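Local structure of glucose-6-phosphate isomerase (Plasmodium falciparum, 3QKI) at residues N63-R72 against N510-D519; E444-H452 against H465-A476. The protein probably catalyses the interconversion of alpha-D-glucose 6-phosphate and beta-D-fructose 6-phosphate, the second step of glycolysis. All coordinates share one frame; numbering follows the deposited sequence. Where two conformers were deposited one is given.

Interaction 1. Residues N63-R72 against N510-D519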
loop_
_atom_site.group_PDB
_atom_site.type_symbol
_atom_site.label_atom_id
_atom_site.label_comp_id
_atom_site.label_asym_id
_atom_site.label_seq_id
_atom_site.Cartn_x
_atom_site.Cartn_y
_atom_site.Cartn_z
ATOM N N ASN A 63 8.648 -12.209 -24.226
ATOM C CA ASN A 63 9.538 -12.573 -23.133
ATOM C C ASN A 63 8.821 -12.944 -21.815
ATOM O O ASN A 63 9.378 -12.739 -20.727
ATOM C CB ASN A 63 10.595 -11.467 -22.952
ATOM C CG ASN A 63 10.113 -10.058 -23.221
ATOM O OD1 ASN A 63 9.744 -9.327 -22.304
ATOM N ND2 ASN A 63 10.132 -9.639 -24.479
ATOM N N PHE A 64 7.587 -13.509 -21.903
ATOM C CA PHE A 64 6.837 -13.888 -20.707
ATOM C C PHE A 64 5.813 -14.977 -20.851
ATOM O O PHE A 64 5.247 -15.171 -21.935
ATOM C CB PHE A 64 6.241 -12.658 -19.995
ATOM C CG PHE A 64 4.884 -12.160 -20.443
ATOM C CD1 PHE A 64 4.776 -11.159 -21.399
ATOM C CD2 PHE A 64 3.725 -12.605 -19.825
ATOM C CE1 PHE A 64 3.529 -10.673 -21.786
ATOM C CE2 PHE A 64 2.474 -12.114 -20.212
ATOM C CZ PHE A 64 2.387 -11.144 -21.177
ATOM N N TYR A 65 5.531 -15.647 -19.728
ATOM C CA TYR A 65 4.504 -16.665 -19.580
ATOM C C TYR A 65 3.406 -16.156 -18.628
ATOM O O TYR A 65 3.697 -15.529 -17.600
ATOM C CB TYR A 65 5.097 -17.955 -18.960
ATOM C CG TYR A 65 5.898 -18.864 -19.876
ATOM C CD1 TYR A 65 5.775 -20.248 -19.794
ATOM C CD2 TYR A 65 6.871 -18.351 -20.732
ATOM C CE1 TYR A 65 6.547 -21.094 -20.593
ATOM C CE2 TYR A 65 7.612 -19.186 -21.573
ATOM C CZ TYR A 65 7.448 -20.556 -21.499
ATOM O OH TYR A 65 8.218 -21.381 -22.288
ATOM N N MET A 66 2.151 -16.417 -18.971
ATOM C CA MET A 66 1.043 -16.166 -18.066
ATOM C C MET A 66 0.460 -17.540 -17.772
ATOM O O MET A 66 0.106 -18.280 -18.698
ATOM C CB MET A 66 -0.044 -15.249 -18.635
ATOM C CG MET A 66 -1.155 -15.025 -17.628
ATOM S SD MET A 66 -2.456 -13.889 -18.106
ATOM C CE MET A 66 -3.267 -14.907 -19.469
ATOM N N ASP A 67 0.384 -17.881 -16.485
ATOM C CA ASP A 67 -0.132 -19.159 -16.034
ATOM C C ASP A 67 -1.469 -18.968 -15.298
ATOM O O ASP A 67 -1.506 -18.503 -14.154
ATOM C CB ASP A 67 0.956 -19.880 -15.188
ATOM C CG ASP A 67 0.578 -21.229 -14.610
ATOM O OD1 ASP A 67 -0.586 -21.633 -14.762
ATOM O OD2 ASP A 67 1.448 -21.867 -13.947
ATOM N N LEU A 68 -2.565 -19.352 -15.966
ATOM C CA LEU A 68 -3.923 -19.277 -15.421
ATOM C C LEU A 68 -4.390 -20.620 -14.863
ATOM O O LEU A 68 -5.576 -20.763 -14.530
ATOM C CB LEU A 68 -4.912 -18.817 -16.515
ATOM C CG LEU A 68 -4.754 -17.396 -17.069
ATOM C CD1 LEU A 68 -5.701 -17.175 -18.213
ATOM C CD2 LEU A 68 -5.021 -16.346 -16.003
ATOM N N SER A 69 -3.485 -21.607 -14.752
ATOM C CA SER A 69 -3.902 -22.949 -14.335
ATOM C C SER A 69 -4.409 -23.079 -12.903
ATOM O O SER A 69 -5.166 -24.013 -12.614
ATOM C CB SER A 69 -2.819 -23.987 -14.633
ATOM O OG SER A 69 -1.673 -23.724 -13.846
ATOM N N ARG A 70 -4.016 -22.162 -12.002
ATOM C CA ARG A 70 -4.498 -22.218 -10.632
ATOM C C ARG A 70 -5.749 -21.371 -10.472
ATOM O O ARG A 70 -5.920 -20.707 -9.463
ATOM C CB ARG A 70 -3.402 -21.866 -9.607
ATOM C CG ARG A 70 -2.221 -22.814 -9.656
ATOM C CD ARG A 70 -1.021 -22.194 -8.987
ATOM N NE ARG A 70 0.187 -22.928 -9.301
ATOM C CZ ARG A 70 0.845 -22.852 -10.453
ATOM N NH1 ARG A 70 0.412 -22.054 -11.425
ATOM N NH2 ARG A 70 1.918 -23.601 -10.655
ATOM N N GLN A 71 -6.619 -21.394 -11.481
ATOM C CA GLN A 71 -7.925 -20.738 -11.468
ATOM C C GLN A 71 -8.971 -21.840 -11.491
ATOM O O GLN A 71 -8.761 -22.895 -12.099
ATOM C CB GLN A 71 -8.101 -19.747 -12.648
ATOM C CG GLN A 71 -7.125 -18.571 -12.606
ATOM C CD GLN A 71 -7.359 -17.608 -11.462
ATOM O OE1 GLN A 71 -8.451 -17.496 -10.899
ATOM N NE2 GLN A 71 -6.345 -16.867 -11.121
ATOM N N ARG A 72 -10.086 -21.605 -10.827
ATOM C CA ARG A 72 -11.148 -22.597 -10.650
ATOM C C ARG A 72 -12.064 -22.829 -11.859
ATOM O O ARG A 72 -13.281 -22.672 -11.790
ATOM C CB ARG A 72 -11.916 -22.349 -9.332
ATOM C CG ARG A 72 -11.002 -22.291 -8.110
ATOM C CD ARG A 72 -11.783 -22.392 -6.824
ATOM N NE ARG A 72 -12.278 -23.757 -6.632
ATOM C CZ ARG A 72 -13.117 -24.137 -5.672
ATOM N NH1 ARG A 72 -13.580 -23.258 -4.801
ATOM N NH2 ARG A 72 -13.493 -25.407 -5.578
ATOM N N ASN A 510 -7.632 -24.522 -2.829
ATOM C CA ASN A 510 -8.559 -23.995 -3.853
ATOM C C ASN A 510 -8.571 -22.457 -3.881
ATOM O O ASN A 510 -9.576 -21.858 -4.263
ATOM C CB ASN A 510 -9.976 -24.559 -3.675
ATOM C CG ASN A 510 -10.063 -26.021 -3.984
ATOM O OD1 ASN A 510 -9.368 -26.535 -4.856
ATOM N ND2 ASN A 510 -10.954 -26.706 -3.307
ATOM N N ARG A 511 -7.445 -21.832 -3.447
ATOM C CA ARG A 511 -7.262 -20.389 -3.414
ATOM C C ARG A 511 -6.561 -20.030 -4.713
ATOM O O ARG A 511 -5.484 -20.551 -4.998
ATOM C CB ARG A 511 -6.534 -19.952 -2.132
ATOM C CG ARG A 511 -7.517 -20.025 -0.951
ATOM C CD ARG A 511 -6.873 -20.148 0.398
ATOM N NE ARG A 511 -7.905 -20.382 1.418
ATOM C CZ ARG A 511 -8.430 -19.444 2.192
ATOM N NH1 ARG A 511 -9.393 -19.748 3.049
ATOM N NH2 ARG A 511 -8.013 -18.185 2.098
ATOM N N PRO A 512 -7.235 -19.258 -5.583
ATOM C CA PRO A 512 -6.699 -19.065 -6.929
ATOM C C PRO A 512 -5.542 -18.090 -7.070
ATOM O O PRO A 512 -5.407 -17.154 -6.282
ATOM C CB PRO A 512 -7.933 -18.631 -7.744
ATOM C CG PRO A 512 -8.801 -17.957 -6.769
ATOM C CD PRO A 512 -8.555 -18.608 -5.422
ATOM N N SER A 513 -4.752 -18.290 -8.125
ATOM C CA SER A 513 -3.624 -17.434 -8.474
ATOM C C SER A 513 -3.324 -17.400 -9.970
ATOM O O SER A 513 -3.514 -18.392 -10.689
ATOM C CB SER A 513 -2.354 -17.837 -7.719
ATOM O OG SER A 513 -1.861 -19.079 -8.163
ATOM N N THR A 514 -2.793 -16.260 -10.411
ATOM C CA THR A 514 -2.279 -16.089 -11.752
ATOM C C THR A 514 -0.795 -15.834 -11.586
ATOM O O THR A 514 -0.403 -15.041 -10.725
ATOM C CB THR A 514 -2.967 -14.926 -12.469
ATOM O OG1 THR A 514 -4.360 -15.215 -12.569
ATOM C CG2 THR A 514 -2.378 -14.688 -13.853
ATOM N N LEU A 515 0.032 -16.513 -12.377
ATOM C CA LEU A 515 1.476 -16.295 -12.383
ATOM C C LEU A 515 1.890 -15.614 -13.676
ATOM O O LEU A 515 1.528 -16.064 -14.763
ATOM C CB LEU A 515 2.273 -17.600 -12.214
ATOM C CG LEU A 515 2.122 -18.386 -10.919
ATOM C CD1 LEU A 515 2.952 -19.656 -10.984
ATOM C CD2 LEU A 515 2.647 -17.619 -9.750
ATOM N N LEU A 516 2.649 -14.528 -13.557
ATOM C CA LEU A 516 3.227 -13.794 -14.690
ATOM C C LEU A 516 4.739 -13.887 -14.515
ATOM O O LEU A 516 5.272 -13.356 -13.528
ATOM C CB LEU A 516 2.768 -12.318 -14.736
ATOM C CG LEU A 516 1.310 -12.058 -15.085
ATOM C CD1 LEU A 516 0.910 -10.609 -14.763
ATOM C CD2 LEU A 516 1.034 -12.320 -16.567
ATOM N N LEU A 517 5.419 -14.613 -15.433
ATOM C CA LEU A 517 6.865 -14.796 -15.338
ATOM C C LEU A 517 7.562 -14.236 -16.562
ATOM O O LEU A 517 7.383 -14.763 -17.654
ATOM C CB LEU A 517 7.260 -16.282 -15.071
ATOM C CG LEU A 517 8.768 -16.631 -14.998
ATOM C CD1 LEU A 517 9.501 -15.803 -13.925
ATOM C CD2 LEU A 517 8.962 -18.115 -14.710
ATOM N N PHE A 518 8.352 -13.163 -16.363
ATOM C CA PHE A 518 9.090 -12.490 -17.441
ATOM C C PHE A 518 10.546 -12.897 -17.387
ATOM O O PHE A 518 11.015 -13.339 -16.343
ATOM C CB PHE A 518 8.994 -10.960 -17.275
ATOM C CG PHE A 518 7.619 -10.323 -17.397
ATOM C CD1 PHE A 518 7.220 -9.717 -18.579
ATOM C CD2 PHE A 518 6.747 -10.295 -16.314
ATOM C CE1 PHE A 518 5.959 -9.125 -18.695
ATOM C CE2 PHE A 518 5.499 -9.690 -16.419
ATOM C CZ PHE A 518 5.108 -9.101 -17.609
ATOM N N ASP A 519 11.299 -12.712 -18.471
ATOM C CA ASP A 519 12.719 -13.043 -18.371
ATOM C C ASP A 519 13.488 -11.971 -17.572
ATOM O O ASP A 519 14.250 -12.280 -16.658
ATOM C CB ASP A 519 13.340 -13.299 -19.757
ATOM C CG ASP A 519 13.404 -12.111 -20.703
ATOM O OD1 ASP A 519 12.630 -11.134 -20.498
ATOM O OD2 ASP A 519 14.222 -12.153 -21.653
HETATM O O HOH W 1 -2.034 -20.165 -12.029
HETATM O O HOH W 2 -11.922 -21.195 -3.377
#

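Interaction 2. Residues E444-H452 against H465-A476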
loop_
_atom_site.group_PDB
_atom_site.type_symbol
_atom_site.label_atom_id
_atom_site.label_comp_id
_atom_site.label_asym_id
_atom_site.label_seq_id
_atom_site.Cartn_x
_atom_site.Cartn_y
_atom_site.Cartn_z
ATOM N N GLU A 444 -2.334 -12.193 -7.917
ATOM C CA GLU A 444 -1.652 -12.056 -9.196
ATOM C C GLU A 444 -0.175 -11.873 -8.826
ATOM O O GLU A 444 0.190 -10.868 -8.211
ATOM C CB GLU A 444 -2.228 -10.884 -10.009
ATOM C CG GLU A 444 -3.640 -11.168 -10.487
ATOM C CD GLU A 444 -4.409 -10.064 -11.196
ATOM O OE1 GLU A 444 -3.771 -9.153 -11.768
ATOM O OE2 GLU A 444 -5.659 -10.146 -11.223
ATOM N N LEU A 445 0.622 -12.919 -9.076
ATOM C CA LEU A 445 2.055 -12.981 -8.771
ATOM C C LEU A 445 2.849 -12.672 -10.024
ATOM O O LEU A 445 2.535 -13.198 -11.106
ATOM C CB LEU A 445 2.465 -14.348 -8.198
ATOM C CG LEU A 445 1.629 -14.943 -7.023
ATOM C CD1 LEU A 445 2.240 -16.225 -6.520
ATOM C CD2 LEU A 445 1.551 -14.012 -5.867
ATOM N N ILE A 446 3.824 -11.744 -9.890
ATOM C CA ILE A 446 4.668 -11.275 -10.993
ATOM C C ILE A 446 6.111 -11.536 -10.599
ATOM O O ILE A 446 6.525 -11.162 -9.497
ATOM C CB ILE A 446 4.381 -9.781 -11.341
ATOM C CG1 ILE A 446 2.903 -9.607 -11.742
ATOM C CG2 ILE A 446 5.308 -9.298 -12.473
ATOM C CD1 ILE A 446 2.304 -8.243 -11.482
ATOM N N GLY A 447 6.831 -12.269 -11.446
ATOM C CA GLY A 447 8.209 -12.636 -11.165
ATOM C C GLY A 447 9.074 -12.545 -12.395
ATOM O O GLY A 447 8.550 -12.522 -13.522
ATOM N N PHE A 448 10.407 -12.479 -12.178
ATOM C CA PHE A 448 11.412 -12.372 -13.235
ATOM C C PHE A 448 12.475 -13.434 -13.086
ATOM O O PHE A 448 12.734 -13.899 -11.971
ATOM C CB PHE A 448 12.035 -10.971 -13.244
ATOM C CG PHE A 448 10.991 -9.894 -13.405
ATOM C CD1 PHE A 448 10.350 -9.350 -12.293
ATOM C CD2 PHE A 448 10.592 -9.472 -14.668
ATOM C CE1 PHE A 448 9.324 -8.411 -12.450
ATOM C CE2 PHE A 448 9.559 -8.537 -14.816
ATOM C CZ PHE A 448 8.946 -8.004 -13.705
ATOM N N LYS A 449 13.102 -13.815 -14.210
ATOM C CA LYS A 449 14.181 -14.809 -14.210
ATOM C C LYS A 449 15.478 -14.217 -13.701
ATOM O O LYS A 449 16.299 -14.940 -13.129
ATOM C CB LYS A 449 14.390 -15.360 -15.626
ATOM C CG LYS A 449 13.324 -16.378 -16.041
ATOM C CD LYS A 449 13.514 -16.817 -17.511
ATOM C CE LYS A 449 14.862 -17.507 -17.718
ATOM N NZ LYS A 449 14.888 -18.319 -18.960
ATOM N N HIS A 450 15.641 -12.900 -13.864
ATOM C CA HIS A 450 16.861 -12.189 -13.482
ATOM C C HIS A 450 16.602 -11.048 -12.540
ATOM O O HIS A 450 15.577 -10.370 -12.631
ATOM C CB HIS A 450 17.619 -11.675 -14.734
ATOM C CG HIS A 450 18.055 -12.792 -15.624
ATOM N ND1 HIS A 450 17.278 -13.222 -16.694
ATOM C CD2 HIS A 450 19.121 -13.618 -15.502
ATOM C CE1 HIS A 450 17.917 -14.264 -17.206
ATOM N NE2 HIS A 450 19.027 -14.539 -16.520
ATOM N N SER A 451 17.606 -10.772 -11.699
ATOM C CA SER A 451 17.601 -9.662 -10.758
ATOM C C SER A 451 18.178 -8.386 -11.410
ATOM O O SER A 451 18.910 -8.477 -12.394
ATOM C CB SER A 451 18.490 -10.016 -9.563
ATOM O OG SER A 451 18.461 -8.974 -8.600
ATOM N N HIS A 452 17.929 -7.207 -10.809
ATOM C CA HIS A 452 18.595 -5.963 -11.216
ATOM C C HIS A 452 19.930 -5.860 -10.436
ATOM O O HIS A 452 20.760 -5.017 -10.748
ATOM C CB HIS A 452 17.725 -4.723 -10.904
ATOM C CG HIS A 452 16.615 -4.462 -11.894
ATOM N ND1 HIS A 452 15.618 -3.536 -11.623
ATOM C CD2 HIS A 452 16.381 -5.009 -13.115
ATOM C CE1 HIS A 452 14.815 -3.557 -12.677
ATOM N NE2 HIS A 452 15.227 -4.434 -13.595
ATOM N N HIS A 465 18.383 -14.220 -5.471
ATOM C CA HIS A 465 17.246 -14.110 -6.390
ATOM C C HIS A 465 16.513 -15.449 -6.467
ATOM O O HIS A 465 15.279 -15.463 -6.475
ATOM C CB HIS A 465 17.678 -13.606 -7.785
ATOM C CG HIS A 465 16.508 -13.351 -8.689
ATOM N ND1 HIS A 465 15.689 -12.249 -8.524
ATOM C CD2 HIS A 465 16.005 -14.122 -9.680
ATOM C CE1 HIS A 465 14.745 -12.371 -9.443
ATOM N NE2 HIS A 465 14.894 -13.488 -10.155
ATOM N N ASP A 466 17.268 -16.578 -6.476
ATOM C CA ASP A 466 16.655 -17.918 -6.446
ATOM C C ASP A 466 15.924 -18.114 -5.126
ATOM O O ASP A 466 14.826 -18.654 -5.145
ATOM C CB ASP A 466 17.689 -19.028 -6.651
ATOM C CG ASP A 466 17.958 -19.372 -8.098
ATOM O OD1 ASP A 466 17.395 -18.687 -8.994
ATOM O OD2 ASP A 466 18.738 -20.310 -8.341
ATOM N N GLU A 467 16.485 -17.631 -4.005
ATOM C CA GLU A 467 15.807 -17.734 -2.703
ATOM C C GLU A 467 14.436 -17.017 -2.748
ATOM O O GLU A 467 13.442 -17.593 -2.320
ATOM C CB GLU A 467 16.690 -17.218 -1.541
ATOM C CG GLU A 467 16.017 -17.293 -0.166
ATOM C CD GLU A 467 15.688 -18.690 0.339
ATOM O OE1 GLU A 467 16.390 -19.642 -0.062
ATOM O OE2 GLU A 467 14.750 -18.833 1.151
ATOM N N LEU A 468 14.386 -15.789 -3.305
ATOM C CA LEU A 468 13.150 -15.013 -3.492
ATOM C C LEU A 468 12.151 -15.834 -4.324
ATOM O O LEU A 468 10.963 -15.928 -3.972
ATOM C CB LEU A 468 13.497 -13.701 -4.219
ATOM C CG LEU A 468 12.324 -12.849 -4.758
ATOM C CD1 LEU A 468 11.549 -12.191 -3.608
ATOM C CD2 LEU A 468 12.833 -11.812 -5.750
ATOM N N MET A 469 12.652 -16.447 -5.413
ATOM C CA MET A 469 11.844 -17.182 -6.375
ATOM C C MET A 469 11.313 -18.530 -5.918
ATOM O O MET A 469 10.286 -18.966 -6.422
ATOM C CB MET A 469 12.478 -17.180 -7.785
ATOM C CG MET A 469 12.541 -15.765 -8.416
ATOM S SD MET A 469 10.890 -14.998 -8.623
ATOM C CE MET A 469 10.358 -15.787 -10.193
ATOM N N THR A 470 11.920 -19.141 -4.889
ATOM C CA THR A 470 11.374 -20.385 -4.332
ATOM C C THR A 470 9.937 -20.112 -3.809
ATOM O O THR A 470 9.068 -20.968 -3.921
ATOM C CB THR A 470 12.243 -20.944 -3.191
ATOM O OG1 THR A 470 12.247 -20.056 -2.065
ATOM C CG2 THR A 470 13.645 -21.272 -3.631
ATOM N N ASN A 471 9.715 -18.893 -3.282
ATOM C CA ASN A 471 8.438 -18.424 -2.725
ATOM C C ASN A 471 7.418 -18.133 -3.787
ATOM O O ASN A 471 6.241 -18.397 -3.589
ATOM C CB ASN A 471 8.654 -17.204 -1.842
ATOM C CG ASN A 471 9.583 -17.455 -0.707
ATOM O OD1 ASN A 471 9.192 -17.983 0.327
ATOM N ND2 ASN A 471 10.831 -17.098 -0.880
ATOM N N PHE A 472 7.855 -17.623 -4.936
ATOM C CA PHE A 472 6.974 -17.308 -6.058
ATOM C C PHE A 472 6.257 -18.590 -6.479
ATOM O O PHE A 472 5.033 -18.586 -6.567
ATOM C CB PHE A 472 7.808 -16.710 -7.228
ATOM C CG PHE A 472 7.077 -16.443 -8.526
ATOM C CD1 PHE A 472 6.336 -15.273 -8.699
ATOM C CD2 PHE A 472 7.165 -17.337 -9.589
ATOM C CE1 PHE A 472 5.674 -15.014 -9.904
ATOM C CE2 PHE A 472 6.507 -17.076 -10.804
ATOM C CZ PHE A 472 5.762 -15.913 -10.948
ATOM N N PHE A 473 7.004 -19.704 -6.680
ATOM C CA PHE A 473 6.409 -20.981 -7.112
ATOM C C PHE A 473 5.616 -21.667 -5.990
ATOM O O PHE A 473 4.486 -22.096 -6.213
ATOM C CB PHE A 473 7.476 -21.910 -7.715
ATOM C CG PHE A 473 8.137 -21.333 -8.952
ATOM C CD1 PHE A 473 7.481 -21.338 -10.183
ATOM C CD2 PHE A 473 9.401 -20.745 -8.881
ATOM C CE1 PHE A 473 8.085 -20.779 -11.326
ATOM C CE2 PHE A 473 9.996 -20.186 -10.020
ATOM C CZ PHE A 473 9.327 -20.195 -11.231
ATOM N N ALA A 474 6.201 -21.737 -4.781
ATOM C CA ALA A 474 5.625 -22.397 -3.622
ATOM C C ALA A 474 4.326 -21.789 -3.144
ATOM O O ALA A 474 3.429 -22.555 -2.778
ATOM C CB ALA A 474 6.610 -22.421 -2.485
ATOM N N GLN A 475 4.230 -20.433 -3.109
ATOM C CA GLN A 475 3.035 -19.750 -2.627
ATOM C C GLN A 475 1.847 -20.084 -3.524
ATOM O O GLN A 475 0.794 -20.434 -3.013
ATOM C CB GLN A 475 3.251 -18.225 -2.480
ATOM C CG GLN A 475 4.114 -17.830 -1.266
ATOM C CD GLN A 475 3.451 -18.126 0.058
ATOM O OE1 GLN A 475 2.232 -18.032 0.209
ATOM N NE2 GLN A 475 4.244 -18.480 1.049
ATOM N N ALA A 476 2.032 -20.023 -4.848
ATOM C CA ALA A 476 0.979 -20.332 -5.824
ATOM C C ALA A 476 0.478 -21.783 -5.609
ATOM O O ALA A 476 -0.726 -22.008 -5.526
ATOM C CB ALA A 476 1.520 -20.158 -7.245
HETATM O O HOH W 3 15.956 -9.564 -7.841
#

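Interaction 1. Residues N63-R72 against N510-D519
Phe64 and Phe518 face each other as a non-hydrogen-bonded pair of two antiparallel strands, 64-70 and 513-518, and their rings run side by side in the same direction. The planes are inclined by 31° with centroids 4.7 Å apart, and Phe64 CB sits over the face of the Phe518 ring, 3.9 Å from its centroid, a CH-pi contact. A chi1 of 87°, which places the Phe64 ring between its backbone N and carbonyl carbon, keeps CB and ring together against Phe518. On the same face Leu516 CD2 touches both Phe64 CE2 and Met66 CG, the latter at 3.6 Å. Reciprocal backbone bonds pair Tyr65 with Leu517 and Asp67 with Leu515.

The other face is polar beyond Leu515. Asp67 OD1 takes the backbone N of Ser69, an Asx turn, and also the Ser69 hydroxyl, while Arg70 NH1 forms a salt bridge to Asp67 OD2 at 2.7 Å, coming from above the carboxylate plane. Leu515 CD1 lies over the guanidinium face, 3.5 Å from Arg70 NH1, and Asp477 holds Arg70 NE. Water 1 joins the strands where the type I turn Leu68-Gln71 breaks their pairing, bridging Asp67 O and Ser513 O with Arg70 N and NH1. Past the turn, Asn510 CB rests over the centre of the Arg72 guanidinium, 3.7 Å above its plane, and Arg72 NH2 bonds to Lys42 O.

Helices 523-543 and 356-371 touch the Phe64-Leu516 face, and Tyr593 of the second subunit stacks on Tyr65 at the opposite one. Within the sheet, strand 64-70 lies between 58-61 and 513-518, and 513-518 has the parallel strand 443-448 on its other side.

Interaction 2. Residues E444-H452 against H465-A476
His465 meets the backbone of Phe448 with the edge of its imidazole: NE2 donates to Phe448 O at 2.9 Å. The acceptor lies in the ring plane, whereas the donor stands 45° above the plane of the Phe448 carbonyl. Having CG anti to the backbone N (chi1 -174°) extends the ring from the helix toward residues 449-451, whose backbone at His450 and Ser451 passes over one imidazole face. Water 3 ties ND1 to Ser451 OG, at 2.8 Å from the former, so both ring nitrogens are engaged and the rotation of the ring is fixed. Ser451 OG is also bonded by Phe453 N.

One turn on, Met469 folds its chain at chi2 and chi3 and brings CE to 3.5 Å from Phe448 O and 3.9 Å from Gly447 CA. Phe472 follows, its CE1 corner only 3.4 Å from Gly447 N. Packing is close here, with Met469 CE and the Phe472 ring both lying against the backbone of Gly447, which has no side chain. Leu445 CB also meets Phe472 CE1, at 3.7 Å, while its CD1 reaches past the ring to Phe472 O, a buried carbonyl oxygen with no polar partner in the model. Ala476 closes the series with CB 4.1 Å from Leu445 CD1.

Strand and helix run roughly antiparallel, their axes 149° apart in direction and 9.5 Å apart at closest approach. Through residues about a turn apart, the helix thus covers one side of a strand inside a mixed sheet, the alpha/beta layering typical of the sugar isomerase domains of the phosphoglucose isomerase family.

Overall arrangement
Interactions 1 and 2 share one mixed sheet, in which strands 513-518 and 443-448 are neighbours; their centres lie about 12 Å apart. Probable hydrogen bonds of 2.8 Å from Leu516 N to Leu445 O and from Gly447 N to Leu516 O join them directly. Leu515 belongs to both surroundings: it pairs with Asp67 in interaction 1 and touches Phe472 and Ala476 of the helix in interaction 2. Farther along, Phe518 CB packs at 3.4 Å from Phe448 CD2, and Asp519 O accepts from His450 ND1. Neither contact lies at the fructose 6-phosphate site, but both reach the second subunit, meeting its Tyr593 through Tyr65 and Lys449.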